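Local atomic coordinates of mandelate racemase/muconate lactonizing enzyme-like protein (Rubrobacter xylanophilus DSM 9941, PDB entry 3CYJ), a protein that is of unknown function but belongs to the enolase superfamily, joining an N-terminal capping domain to a TIM-barrel-like domain that holds a sodium ion. Residues 20-25 and 142-147; 35-40 and 50-55; 230-235 and 262-267. One frame throughout, in Å; residues are numbered along the deposited sequence.

How the contacts relate
Contacts 1 and 2 both involve the antiparallel sheet of the capping domain, where strands 8-26 and 33-43 are neighbours. Contact 1 carries that sheet's first strand to the barrel domain; contact 2, nested within the loop closed by contact 1, is the hairpin at the sheet's other side. Their nearest atoms are about 8 Å apart. Contact 3 follows later in the chain, within the barrel domain, with its centre about 30 Å from theirs and on the opposite side of the chain's centre from contact 2. The sodium ion, at Asp194, Glu221 and Glu222, lies about 12 Å from the side chain of Glu24, 13 Å from Tyr53 and 11 Å from Leu232.

Contact 1 of 3, residues 20-25 and 142-147; sequences TDYPES and SYPLRR
Tyr22 and Arg147 form the broad stacked part of this contact. The guanidinium lies on one face of the phenol ring, with the centres 3.8 Å apart and the planes at 28°, and Tyr22 CD1 sits over the middle of the guanidinium. Arg147 CD adds a CH-pi contact over the same ring, 4.2 Å from its centroid. The arginine reaches this place through a folded chain: a chi3 of 16° brings NE back almost level with CB, so that NE rides over the rim of the ring. Pro23 CD lies against the opposite face, toward its rim.

Tyr143 and Pro144 pack against other parts of the ring. Tyr22 CD2 meets Tyr143 CD1 at 3.7 Å, the two tyrosines sliding past each other in opposite directions, while Pro144 CD comes tip to tip against the phenol and approaches Tyr22 OH to 3.3 Å. A polar neighbour, Ser142 O, lies at the ring edge, in its plane.

One direct hydrogen bond crosses between the segments: Ser142 OG donates to Pro23 O at 2.6 Å, 25° out of the carbonyl plane. Ser25 OG lies close by but is hydrogen-bonded to Thr141 OG1. At the edge of the Tyr143 ring, in its plane, a water accepts a hydrogen bond from Tyr143 OH and donates to Asp21 OD1 and, at 2.6 Å, to Glu24 OE2; it could thereby soften the repulsion between the two carboxylates.

Strand 8-26 thus brings the capping domain against the loop between barrel strand 132-137 and helix 145-157, consistent with the two-domain build of the enolase superfamily. Strand 29-31 pairs alongside at Glu24, Phe140 packs edge-to-face on Tyr143, and His320 of helix 320-329 hydrogen-bonds Asp21.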
loop_
_atom_site.group_PDB
_atom_site.type_symbol
_atom_site.label_atom_id
_atom_site.label_comp_id
_atom_site.label_asym_id
_atom_site.label_seq_id
_atom_site.Cartn_x
_atom_site.Cartn_y
_atom_site.Cartn_z
ATOM N N THR A 20 -19.409 22.681 -38.235
ATOM C CA THR A 20 -20.113 21.432 -38.001
ATOM C C THR A 20 -21.425 21.501 -38.794
ATOM O O THR A 20 -21.916 22.599 -39.096
ATOM C CB THR A 20 -20.410 21.213 -36.482
ATOM O OG1 THR A 20 -21.041 22.383 -35.928
ATOM C CG2 THR A 20 -19.100 21.018 -35.694
ATOM N N ASP A 21 -22.006 20.348 -39.125
ATOM C CA ASP A 21 -23.263 20.342 -39.858
ATOM C C ASP A 21 -24.503 20.603 -38.962
ATOM O O ASP A 21 -25.625 20.645 -39.442
ATOM C CB ASP A 21 -23.391 19.079 -40.740
ATOM C CG ASP A 21 -23.348 17.764 -39.926
ATOM O OD1 ASP A 21 -23.254 17.815 -38.686
ATOM O OD2 ASP A 21 -23.409 16.667 -40.531
ATOM N N TYR A 22 -24.299 20.785 -37.659
ATOM C CA TYR A 22 -25.390 21.090 -36.725
ATOM C C TYR A 22 -24.671 21.654 -35.504
ATOM O O TYR A 22 -23.466 21.406 -35.341
ATOM C CB TYR A 22 -26.144 19.803 -36.359
ATOM C CG TYR A 22 -27.449 20.005 -35.615
ATOM C CD1 TYR A 22 -28.618 20.380 -36.297
ATOM C CD2 TYR A 22 -27.533 19.791 -34.227
ATOM C CE1 TYR A 22 -29.856 20.568 -35.611
ATOM C CE2 TYR A 22 -28.768 19.968 -33.533
ATOM C CZ TYR A 22 -29.920 20.364 -34.242
ATOM O OH TYR A 22 -31.114 20.542 -33.567
ATOM N N PRO A 23 -25.362 22.446 -34.652
ATOM C CA PRO A 23 -24.646 22.831 -33.391
ATOM C C PRO A 23 -24.336 21.577 -32.523
ATOM O O PRO A 23 -25.218 20.720 -32.347
ATOM C CB PRO A 23 -25.649 23.729 -32.633
ATOM C CG PRO A 23 -26.868 23.896 -33.516
ATOM C CD PRO A 23 -26.697 23.061 -34.783
ATOM N N GLU A 24 -23.129 21.467 -31.978
ATOM C CA GLU A 24 -22.767 20.230 -31.269
ATOM C C GLU A 24 -22.348 20.477 -29.827
ATOM O O GLU A 24 -21.784 21.512 -29.487
ATOM C CB GLU A 24 -21.666 19.473 -32.037
ATOM C CG GLU A 24 -22.139 18.882 -33.400
ATOM C CD GLU A 24 -21.014 18.199 -34.152
ATOM O OE1 GLU A 24 -19.921 18.051 -33.577
ATOM O OE2 GLU A 24 -21.176 17.787 -35.313
ATOM N N SER A 25 -22.614 19.509 -28.959
ATOM C CA SER A 25 -22.200 19.679 -27.575
ATOM C C SER A 25 -22.014 18.309 -26.931
ATOM O O SER A 25 -22.445 17.278 -27.468
ATOM C CB SER A 25 -23.220 20.502 -26.815
ATOM O OG SER A 25 -24.425 19.755 -26.707
ATOM N N SER A 142 -26.708 18.036 -27.987
ATOM C CA SER A 142 -27.571 19.006 -28.661
ATOM C C SER A 142 -28.591 18.373 -29.636
ATOM O O SER A 142 -29.547 19.040 -30.028
ATOM C CB SER A 142 -26.717 19.984 -29.465
ATOM O OG SER A 142 -25.977 19.235 -30.399
ATOM N N TYR A 143 -28.361 17.138 -30.084
ATOM C CA TYR A 143 -29.281 16.506 -31.040
ATOM C C TYR A 143 -30.682 16.283 -30.464
ATOM O O TYR A 143 -30.842 15.654 -29.388
ATOM C CB TYR A 143 -28.768 15.142 -31.470
ATOM C CG TYR A 143 -27.670 15.163 -32.493
ATOM C CD1 TYR A 143 -27.108 16.351 -32.924
ATOM C CD2 TYR A 143 -27.159 13.978 -32.998
ATOM C CE1 TYR A 143 -26.068 16.355 -33.881
ATOM C CE2 TYR A 143 -26.151 13.976 -33.935
ATOM C CZ TYR A 143 -25.601 15.155 -34.366
ATOM O OH TYR A 143 -24.569 15.102 -35.306
ATOM N N PRO A 144 -31.719 16.727 -31.193
ATOM C CA PRO A 144 -33.029 16.210 -30.762
ATOM C C PRO A 144 -33.061 14.699 -30.991
ATOM O O PRO A 144 -32.238 14.187 -31.734
ATOM C CB PRO A 144 -34.035 16.946 -31.685
ATOM C CG PRO A 144 -33.232 18.118 -32.306
ATOM C CD PRO A 144 -31.802 17.582 -32.388
ATOM N N LEU A 145 -34.014 14.014 -30.359
ATOM C CA LEU A 145 -34.138 12.538 -30.361
ATOM C C LEU A 145 -34.120 11.839 -31.741
ATOM O O LEU A 145 -33.441 10.823 -31.923
ATOM C CB LEU A 145 -35.439 12.186 -29.667
ATOM C CG LEU A 145 -35.555 11.711 -28.232
ATOM C CD1 LEU A 145 -34.289 11.885 -27.423
ATOM C CD2 LEU A 145 -36.734 12.411 -27.597
ATOM N N ARG A 146 -34.855 12.408 -32.704
ATOM C CA ARG A 146 -34.931 11.915 -34.094
ATOM C C ARG A 146 -33.578 11.953 -34.760
ATOM O O ARG A 146 -33.188 11.001 -35.443
ATOM C CB ARG A 146 -35.960 12.717 -34.960
ATOM N N ARG A 147 -32.854 13.053 -34.575
ATOM C CA ARG A 147 -31.598 13.211 -35.268
ATOM C C ARG A 147 -30.517 12.266 -34.644
ATOM O O ARG A 147 -29.645 11.711 -35.348
ATOM C CB ARG A 147 -31.196 14.690 -35.316
ATOM C CG ARG A 147 -29.723 14.935 -35.175
ATOM C CD ARG A 147 -29.162 16.118 -35.910
ATOM N NE ARG A 147 -30.111 17.111 -36.380
ATOM C CZ ARG A 147 -29.956 17.710 -37.552
ATOM N NH1 ARG A 147 -30.838 18.603 -37.970
ATOM N NH2 ARG A 147 -28.910 17.386 -38.316
HETATM O O HOH W 1 -23.698 17.353 -35.977
#

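Contact 2 of 3, residues 35-40 and 50-55; sequences TMILVE and GYTYGD
The beta hairpin of strands 33-43 and 46-53, in the capping-domain sheet, is held here by two antiparallel hydrogen-bonded pairs, Ile37 with Thr52 and Val39 with Gly50. Each pair exchanges two backbone hydrogen bonds. Past the last bridge, Gly54 N continues the pattern to Thr35 O at 3.0 Å. That carbonyl also receives a CA-H...O contact from Tyr53 CA at 3.2 Å.

One face of the hairpin bears Met36, Leu38, Tyr51 and Tyr53. Met36 lies across both tyrosines: its CG is anti to the backbone N (chi1 -175°) and packs against Tyr51 CB at 3.7 Å. SD stands obliquely 4.5 Å from the centroid of the Tyr51 ring, a Met-aromatic contact. A bend at chi3 (-76°) then places CE over the rim of the Tyr51 face, where it also comes within 3.3 Å of Tyr53 OH. Leu38 CD1 touches Gly50 O at 3.4 Å and packs more loosely on Tyr51 CB.

On the other face, Ile37 CD1 reaches past the Thr52 methyl to Asp55 O, 3.4 Å away. Helix 97-116 covers this side through Ala104, which meets both Val39 and Thr52, whose OG1 bonds to Thr272 O.

The Met36 face is apolar at its base and polar at its outer end: Tyr53 OH hydrogen-bonds Glu326, Tyr51 OH does so weakly, and His322 stacks on the Tyr53 ring. Asp55, whose side chain caps a backbone N in the turn leading to the next helix, also hydrogen-bonds Ser64 of the second subunit. The hairpin is thus tied to helix 320-329 mainly through Tyr53 OH, and weakly through Tyr51 OH, with Met36 CE in contact with both tyrosines.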
loop_
_atom_site.group_PDB
_atom_site.type_symbol
_atom_site.label_atom_id
_atom_site.label_comp_id
_atom_site.label_asym_id
_atom_site.label_seq_id
_atom_site.Cartn_x
_atom_site.Cartn_y
_atom_site.Cartn_z
ATOM N N THR A 35 -11.166 22.976 -36.373
ATOM C CA THR A 35 -9.974 23.465 -37.017
ATOM C C THR A 35 -8.936 22.335 -37.173
ATOM O O THR A 35 -8.522 21.730 -36.188
ATOM C CB THR A 35 -9.387 24.652 -36.258
ATOM O OG1 THR A 35 -10.350 25.716 -36.243
ATOM C CG2 THR A 35 -8.143 25.113 -36.926
ATOM N N MET A 36 -8.557 22.055 -38.425
ATOM C CA MET A 36 -7.476 21.186 -38.743
ATOM C C MET A 36 -6.199 21.953 -39.041
ATOM O O MET A 36 -6.191 22.886 -39.842
ATOM C CB MET A 36 -7.849 20.281 -39.927
ATOM C CG MET A 36 -6.791 19.225 -40.260
ATOM S SD MET A 36 -6.992 18.503 -41.961
ATOM C CE MET A 36 -8.344 17.470 -41.650
ATOM N N ILE A 37 -5.096 21.562 -38.414
ATOM C CA ILE A 37 -3.835 22.169 -38.763
ATOM C C ILE A 37 -3.073 21.146 -39.590
ATOM O O ILE A 37 -2.966 19.999 -39.180
ATOM C CB ILE A 37 -3.032 22.649 -37.516
ATOM C CG1 ILE A 37 -3.865 23.648 -36.684
ATOM C CG2 ILE A 37 -1.696 23.255 -37.940
ATOM C CD1 ILE A 37 -4.850 22.974 -35.694
ATOM N N LEU A 38 -2.549 21.562 -40.748
ATOM C CA LEU A 38 -2.030 20.608 -41.715
ATOM C C LEU A 38 -0.558 20.876 -41.954
ATOM O O LEU A 38 -0.175 22.022 -42.217
ATOM C CB LEU A 38 -2.814 20.679 -43.059
ATOM C CG LEU A 38 -2.246 19.693 -44.145
ATOM C CD1 LEU A 38 -2.653 18.199 -43.924
ATOM C CD2 LEU A 38 -2.615 20.190 -45.504
ATOM N N VAL A 39 0.265 19.844 -41.820
ATOM C CA VAL A 39 1.678 19.970 -42.105
ATOM C C VAL A 39 2.013 19.184 -43.372
ATOM O O VAL A 39 1.536 18.029 -43.564
ATOM C CB VAL A 39 2.547 19.487 -40.887
ATOM C CG1 VAL A 39 4.059 19.533 -41.176
ATOM C CG2 VAL A 39 2.194 20.299 -39.625
ATOM N N GLU A 40 2.788 19.815 -44.255
ATOM C CA GLU A 40 3.326 19.066 -45.382
ATOM C C GLU A 40 4.812 19.074 -45.341
ATOM O O GLU A 40 5.458 20.162 -45.239
ATOM C CB GLU A 40 2.808 19.554 -46.734
ATOM C CG GLU A 40 1.279 19.501 -46.809
ATOM C CD GLU A 40 0.781 19.737 -48.238
ATOM O OE1 GLU A 40 1.616 20.235 -49.026
ATOM O OE2 GLU A 40 -0.402 19.425 -48.575
ATOM N N GLY A 50 0.592 15.310 -42.578
ATOM C CA GLY A 50 0.078 14.970 -41.262
ATOM C C GLY A 50 -0.791 16.123 -40.806
ATOM O O GLY A 50 -0.629 17.248 -41.313
ATOM N N TYR A 51 -1.722 15.870 -39.878
ATOM C CA TYR A 51 -2.549 16.953 -39.372
ATOM C C TYR A 51 -2.904 16.758 -37.898
ATOM O O TYR A 51 -2.669 15.690 -37.332
ATOM C CB TYR A 51 -3.833 17.078 -40.202
ATOM C CG TYR A 51 -4.659 15.786 -40.236
ATOM C CD1 TYR A 51 -5.642 15.583 -39.304
ATOM C CD2 TYR A 51 -4.439 14.776 -41.222
ATOM C CE1 TYR A 51 -6.400 14.446 -39.297
ATOM C CE2 TYR A 51 -5.206 13.583 -41.219
ATOM C CZ TYR A 51 -6.200 13.442 -40.237
ATOM O OH TYR A 51 -7.031 12.342 -40.145
ATOM N N THR A 52 -3.478 17.793 -37.281
ATOM C CA THR A 52 -4.043 17.629 -35.951
ATOM C C THR A 52 -5.290 18.478 -35.935
ATOM O O THR A 52 -5.514 19.244 -36.880
ATOM C CB THR A 52 -3.006 18.036 -34.820
ATOM O OG1 THR A 52 -3.480 17.606 -33.534
ATOM C CG2 THR A 52 -2.690 19.565 -34.837
ATOM N N TYR A 53 -6.144 18.315 -34.933
ATOM C CA TYR A 53 -7.320 19.177 -34.757
ATOM C C TYR A 53 -7.099 19.968 -33.459
ATOM O O TYR A 53 -6.762 19.384 -32.423
ATOM C CB TYR A 53 -8.594 18.351 -34.643
ATOM C CG TYR A 53 -8.899 17.580 -35.901
ATOM C CD1 TYR A 53 -9.491 18.220 -37.001
ATOM C CD2 TYR A 53 -8.589 16.232 -36.014
ATOM C CE1 TYR A 53 -9.764 17.548 -38.165
ATOM C CE2 TYR A 53 -8.871 15.526 -37.188
ATOM C CZ TYR A 53 -9.470 16.205 -38.259
ATOM O OH TYR A 53 -9.796 15.571 -39.431
ATOM N N GLY A 54 -7.264 21.281 -33.502
ATOM C CA GLY A 54 -6.969 22.067 -32.314
ATOM C C GLY A 54 -7.016 23.535 -32.654
ATOM O O GLY A 54 -7.685 23.909 -33.604
ATOM N N ASP A 55 -6.303 24.365 -31.881
ATOM C CA ASP A 55 -6.340 25.798 -32.107
ATOM C C ASP A 55 -5.395 26.160 -33.266
ATOM O O ASP A 55 -4.343 25.491 -33.445
ATOM C CB ASP A 55 -5.984 26.578 -30.835
ATOM C CG ASP A 55 -6.210 28.098 -31.009
ATOM O OD1 ASP A 55 -7.366 28.486 -31.306
ATOM O OD2 ASP A 55 -5.239 28.873 -30.913
HETATM O O HOH W 2 -8.955 27.852 -34.319
#

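Contact 3 of 3, residues 230-235 and 262-267; sequences EGLRLL and GCVDIL
Cys263 gives up the most surface here, lying against the helical residues Leu232 and Arg233. Backbones come near: the CA atoms of Arg233 and Cys263 are 4.5 Å apart. With its SG anti to the carbonyl carbon (chi1 -63°), the cysteine stands beside the arginine, and SG approaches Arg233 NH1 obliquely to 3.8 Å. Its CB rests on Leu232 CB at 4.1 Å. The two carbonyl oxygens, Leu232 O and Cys263 O, are 3.4 Å apart; as both are acceptors, this approach can bring no bonding and is probably mildly repulsive.

Leu232 also touches Val264, CD1 to CG1 at 4.2 Å. Beyond the segments the same leucine packs on Leu260 and Ala247. Helix 229-238 belongs to the beta-alpha-beta crossover joining the neighbouring parallel barrel strands 219-221 and 244-247, and the loop 262-265 leaves the next crossover helix, 254-261, to enter strand 266-269. The contact thus sets helix 229-238 of the TIM-barrel-like fold against the loop that enters strand 266-269, by van der Waals contact between the segments.

Arg233 lies at the edge of the contact. Its guanidinium is held by a salt bridge from NH2 to Glu230 OE2 at 3.0 Å, one turn back along the helix, and Glu230 CA lies under the rim of one face of that group. One turn of helix further on, Arg236 NH1 hydrogen-bonds Gly262 O. From the loop, Asp265 OD2 makes a salt bridge to Lys202 NZ of the fourth subunit.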
loop_
_atom_site.group_PDB
_atom_site.type_symbol
_atom_site.label_atom_id
_atom_site.label_comp_id
_atom_site.label_asym_id
_atom_site.label_seq_id
_atom_site.Cartn_x
_atom_site.Cartn_y
_atom_site.Cartn_z
ATOM N N GLU A 230 -8.295 8.608 -8.906
ATOM C CA GLU A 230 -8.986 7.905 -7.836
ATOM C C GLU A 230 -10.485 7.713 -8.133
ATOM O O GLU A 230 -11.083 6.677 -7.788
ATOM C CB GLU A 230 -8.811 8.657 -6.531
ATOM C CG GLU A 230 -9.936 8.383 -5.497
ATOM C CD GLU A 230 -9.731 7.042 -4.788
ATOM O OE1 GLU A 230 -10.749 6.432 -4.342
ATOM O OE2 GLU A 230 -8.542 6.602 -4.702
ATOM N N GLY A 231 -11.099 8.720 -8.767
ATOM C CA GLY A 231 -12.471 8.542 -9.240
ATOM C C GLY A 231 -12.655 7.453 -10.301
ATOM O O GLY A 231 -13.651 6.722 -10.285
ATOM N N LEU A 232 -11.717 7.387 -11.246
ATOM C CA LEU A 232 -11.746 6.409 -12.308
ATOM C C LEU A 232 -11.576 5.015 -11.737
ATOM O O LEU A 232 -12.298 4.089 -12.103
ATOM C CB LEU A 232 -10.629 6.685 -13.318
ATOM C CG LEU A 232 -10.843 7.797 -14.338
ATOM C CD1 LEU A 232 -9.593 7.985 -15.156
ATOM C CD2 LEU A 232 -12.023 7.480 -15.250
ATOM N N ARG A 233 -10.646 4.899 -10.793
ATOM C CA ARG A 233 -10.273 3.632 -10.158
ATOM C C ARG A 233 -11.467 3.145 -9.383
ATOM O O ARG A 233 -11.764 1.953 -9.404
ATOM C CB ARG A 233 -9.050 3.850 -9.239
ATOM C CG ARG A 233 -8.221 2.611 -8.885
ATOM C CD ARG A 233 -6.744 2.991 -8.514
ATOM N NE ARG A 233 -6.678 3.903 -7.360
ATOM C CZ ARG A 233 -6.045 5.089 -7.344
ATOM N NH1 ARG A 233 -5.397 5.528 -8.429
ATOM N NH2 ARG A 233 -6.059 5.841 -6.229
ATOM N N LEU A 234 -12.164 4.075 -8.715
ATOM C CA LEU A 234 -13.387 3.745 -7.995
ATOM C C LEU A 234 -14.431 3.148 -8.944
ATOM O O LEU A 234 -15.075 2.114 -8.616
ATOM C CB LEU A 234 -13.982 4.975 -7.279
ATOM C CG LEU A 234 -15.457 4.787 -6.830
ATOM C CD1 LEU A 234 -15.497 4.126 -5.452
ATOM C CD2 LEU A 234 -16.375 6.068 -6.832
ATOM N N LEU A 235 -14.617 3.792 -10.101
ATOM C CA LEU A 235 -15.602 3.300 -11.045
ATOM C C LEU A 235 -15.187 1.994 -11.728
ATOM O O LEU A 235 -16.027 1.165 -12.081
ATOM C CB LEU A 235 -15.928 4.348 -12.109
ATOM C CG LEU A 235 -16.960 5.310 -11.555
ATOM C CD1 LEU A 235 -16.449 6.621 -11.981
ATOM C CD2 LEU A 235 -18.331 5.015 -12.161
ATOM N N GLY A 262 -3.361 1.866 -14.879
ATOM C CA GLY A 262 -3.755 1.197 -13.629
ATOM C C GLY A 262 -5.148 1.539 -13.120
ATOM O O GLY A 262 -5.522 1.050 -12.053
ATOM N N CYS A 263 -5.935 2.339 -13.865
ATOM C CA CYS A 263 -7.204 2.891 -13.329
ATOM C C CYS A 263 -8.409 2.596 -14.136
ATOM O O CYS A 263 -9.513 2.872 -13.664
ATOM C CB CYS A 263 -7.165 4.434 -13.275
ATOM S SG CYS A 263 -5.940 5.020 -12.197
ATOM N N VAL A 264 -8.215 2.126 -15.370
ATOM C CA VAL A 264 -9.317 1.941 -16.341
ATOM C C VAL A 264 -9.410 0.509 -16.836
ATOM O O VAL A 264 -8.467 -0.277 -16.631
ATOM C CB VAL A 264 -9.167 2.850 -17.618
ATOM C CG1 VAL A 264 -9.252 4.343 -17.256
ATOM C CG2 VAL A 264 -7.873 2.573 -18.371
ATOM N N ASP A 265 -10.536 0.179 -17.499
ATOM C CA ASP A 265 -10.653 -1.079 -18.223
ATOM C C ASP A 265 -10.115 -0.942 -19.654
ATOM O O ASP A 265 -9.652 -1.932 -20.251
ATOM C CB ASP A 265 -12.118 -1.553 -18.273
ATOM C CG ASP A 265 -12.766 -1.636 -16.879
ATOM O OD1 ASP A 265 -12.222 -2.362 -16.015
ATOM O OD2 ASP A 265 -13.801 -0.985 -16.628
ATOM N N ILE A 266 -10.244 0.248 -20.242
ATOM C CA ILE A 266 -9.832 0.473 -21.613
ATOM C C ILE A 266 -9.040 1.788 -21.754
ATOM O O ILE A 266 -9.507 2.842 -21.350
ATOM C CB ILE A 266 -11.052 0.483 -22.614
ATOM C CG1 ILE A 266 -11.878 -0.804 -22.500
ATOM C CG2 ILE A 266 -10.558 0.640 -24.064
ATOM C CD1 ILE A 266 -12.932 -0.961 -23.509
ATOM N N LEU A 267 -7.831 1.708 -22.318
ATOM C CA LEU A 267 -6.984 2.863 -22.447
ATOM C C LEU A 267 -7.197 3.493 -23.821
ATOM O O LEU A 267 -7.311 2.777 -24.825
ATOM C CB LEU A 267 -5.532 2.468 -22.243
ATOM C CG LEU A 267 -4.469 3.595 -22.354
ATOM C CD1 LEU A 267 -4.770 4.661 -21.377
ATOM C CD2 LEU A 267 -3.120 3.137 -21.984
#